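Local coordinates for protein acetyltransferase (Sinorhizobium meliloti, PDB 4JXR) that probably transfers an acetyl group from acetyl-CoA to an acceptor, perhaps phosphinothricin or a related amine, as a GNAT-superfamily acetyltransferase, at residues A[42-45]-A[46-50]. Numbering follows the deposited sequence.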
HETATM    1  N   MSE A  42       1.839   0.045  19.745  1.00  9.37           N
HETATM    2  CA  MSE A  42       1.606  -1.319  19.302  1.00  9.10           C
HETATM    3  C   MSE A  42       0.238  -1.809  19.762  1.00  8.69           C
HETATM    4  O   MSE A  42      -0.435  -2.578  19.059  1.00  9.30           O
HETATM    5  CB  MSE A  42       2.694  -2.238  19.767  1.00  9.65           C
HETATM    6  CG  MSE A  42       4.074  -1.938  19.115  1.00 11.15           C
HETATM    7 SE   MSE A  42       4.105  -2.091  17.230  1.00 14.08          SE
HETATM    8  CE  MSE A  42       4.107  -4.036  17.061  1.00 13.40           C
ATOM      9  N   ALA A  43      -0.165  -1.423  20.992  1.00  9.04           N
ATOM     10  CA  ALA A  43      -1.441  -1.800  21.528  1.00  9.46           C
ATOM     11  C   ALA A  43      -2.602  -1.206  20.742  1.00  9.22           C
ATOM     12  O   ALA A  43      -3.591  -1.892  20.525  1.00  9.57           O
ATOM     13  CB  ALA A  43      -1.537  -1.386  23.001  1.00  9.51           C
ATOM     14  N   LEU A  44      -2.486   0.037  20.318  1.00  9.08           N
ATOM     15  CA  LEU A  44      -3.497   0.640  19.474  1.00  9.28           C
ATOM     16  C   LEU A  44      -3.585  -0.093  18.133  1.00  8.98           C
ATOM     17  O   LEU A  44      -4.665  -0.395  17.645  1.00  9.89           O
ATOM     18  CB  LEU A  44      -3.231   2.114  19.259  1.00  9.87           C
ATOM     19  CG  LEU A  44      -4.154   2.841  18.300  1.00 11.65           C
ATOM     20  CD1 LEU A  44      -5.586   2.695  18.727  1.00 12.14           C
ATOM     21  CD2 LEU A  44      -3.807   4.298  18.191  1.00 14.18           C
ATOM     22  N   ARG A  45      -2.431  -0.410  17.551  1.00  8.78           N
ATOM     23  CA  ARG A  45      -2.427  -1.173  16.300  1.00  8.48           C
ATOM     24  C   ARG A  45      -3.114  -2.525  16.476  1.00  8.77           C
ATOM     25  O   ARG A  45      -3.911  -2.930  15.635  1.00  9.64           O
ATOM     26  CB  ARG A  45      -1.004  -1.337  15.776  1.00  8.47           C
ATOM     27  CG  ARG A  45      -0.346  -0.019  15.401  1.00  8.79           C
ATOM     28  CD  ARG A  45       1.089  -0.202  14.941  1.00  9.89           C
ATOM     29  NE  ARG A  45       1.770   1.070  14.755  1.00 10.28           N
ATOM     30  CZ  ARG A  45       2.996   1.199  14.247  1.00 11.08           C
ATOM     31  NH1 ARG A  45       3.675   0.132  13.861  1.00 11.71           N
ATOM     32  NH2 ARG A  45       3.542   2.399  14.129  1.00 13.21           N
ATOM     33  N   PHE A  46      -2.803  -3.226  17.560  1.00  8.74           N
ATOM     34  CA  PHE A  46      -3.426  -4.493  17.865  1.00  8.92           C
ATOM     35  C   PHE A  46      -4.932  -4.345  17.996  1.00  9.29           C
ATOM     36  O   PHE A  46      -5.690  -5.158  17.477  1.00 10.06           O
ATOM     37  CB  PHE A  46      -2.829  -5.042  19.173  1.00  9.45           C
ATOM     38  CG  PHE A  46      -3.613  -6.129  19.822  1.00  9.18           C
ATOM     39  CD1 PHE A  46      -3.472  -7.464  19.490  1.00 10.95           C
ATOM     40  CD2 PHE A  46      -4.501  -5.799  20.849  1.00 11.11           C
ATOM     41  CE1 PHE A  46      -4.206  -8.443  20.129  1.00 12.18           C
ATOM     42  CE2 PHE A  46      -5.238  -6.773  21.471  1.00 12.02           C
ATOM     43  CZ  PHE A  46      -5.071  -8.091  21.139  1.00 12.40           C
ATOM     44  N   SER A  47      -5.383  -3.318  18.709  1.00  9.92           N
ATOM     45  CA  SER A  47      -6.809  -3.037  18.908  0.50 10.55           C
ATOM     46  C   SER A  47      -7.500  -2.859  17.559  1.00 11.07           C
ATOM     47  O   SER A  47      -8.608  -3.347  17.323  1.00 11.93           O
ATOM     48  CB  SER A  47      -6.941  -1.787  19.841  0.50  9.24           C
ATOM     49  OG  SER A  47      -8.291  -1.407  20.002  0.50 11.59           O
ATOM     50  N   THR A  48      -6.860  -2.123  16.674  1.00 10.04           N
ATOM     51  CA  THR A  48      -7.439  -1.828  15.390  1.00 10.67           C
ATOM     52  C   THR A  48      -7.540  -3.076  14.499  1.00 10.28           C
ATOM     53  O   THR A  48      -8.567  -3.345  13.868  1.00 10.84           O
ATOM     54  CB  THR A  48      -6.639  -0.712  14.695  1.00 11.90           C
ATOM     55  OG1 THR A  48      -6.620   0.447  15.544  1.00 14.36           O
ATOM     56  CG2 THR A  48      -7.212  -0.357  13.341  1.00 14.14           C
ATOM     57  N   ILE A  49      -6.447  -3.820  14.417  1.00  9.26           N
ATOM     58  CA  ILE A  49      -6.391  -5.014  13.584  1.00  8.81           C
ATOM     59  C   ILE A  49      -7.448  -5.999  14.061  1.00  9.12           C
ATOM     60  O   ILE A  49      -8.245  -6.524  13.269  1.00 10.11           O
ATOM     61  CB  ILE A  49      -4.983  -5.610  13.618  1.00  9.02           C
ATOM     62  CG1 ILE A  49      -3.995  -4.703  12.935  1.00  9.43           C
ATOM     63  CG2 ILE A  49      -4.955  -7.013  13.030  1.00  9.67           C
ATOM     64  CD1 ILE A  49      -2.539  -4.937  13.320  1.00 10.92           C
ATOM     65  N   THR A  50      -7.455  -6.317  15.346  1.00  9.32           N
ATOM     66  CA  THR A  50      -8.386  -7.264  15.866  1.00  9.97           C
ATOM     67  C   THR A  50      -9.802  -6.735  15.861  1.00 10.92           C
ATOM     68  O   THR A  50     -10.744  -7.521  15.650  1.00 11.48           O
ATOM     69  CB  THR A  50      -7.998  -7.744  17.285  1.00 11.75           C
ATOM     70  OG1 THR A  50      -7.939  -6.656  18.208  1.00 12.37           O
ATOM     71  CG2 THR A  50      -6.666  -8.505  17.232  1.00 12.90           C
TER
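Thr-48 and Leu-44 meet one turn apart in helix 39-51, which follows helix 14-27 between strands 5-8 and 56-60 of the GNAT fold; here the carbonyl oxygen of Leu-44 accepts two bonds from the same threonine. Thr-48 N donates at 3.0 Å to Leu-44 O, and Thr-48 OG1 donates to that oxygen at 3.0 Å from above the carbonyl plane, 37° out of it. With OG1 beside its own backbone N (chi1 -57°), the threonine hydroxyl turns back along the helix to this carbonyl, while Leu-44 CD1 lies 4.0 Å from Thr-48 OG1. This side of the helix, with Ser-47, is the loose one, exposed to solvent.

On the inner side, Ile-49 N donates to Arg-45 O with a nearly straight N-H...O angle of 169°. Ile-49 CG1 swings back to 3.2 Å from Arg-45 O, and the residue packs on Tyr-71 and Ser-73 of strand 66-74, while selenomethionine Met-42 is buried against helix 14-27. Arg-45 stretches away from the turn, its guanidinium in salt bridges with Glu-33 and Glu-41.

The doubled grip recurs two residues on: Thr-50 N and Thr-50 OG1 reach Phe-46 O from opposite faces of its carbonyl plane, OG1 at 2.8 Å. The same hydroxyl oxygen stands 4.2 Å above the centre of the Phe-46 ring, and the ring also packs edge-to-face with Tyr-56.

On different sides of the helix, each threonine hydroxyl thus donates to the carbonyl four residues back, a common intrahelical motif that probably lessens its need for a water acceptor.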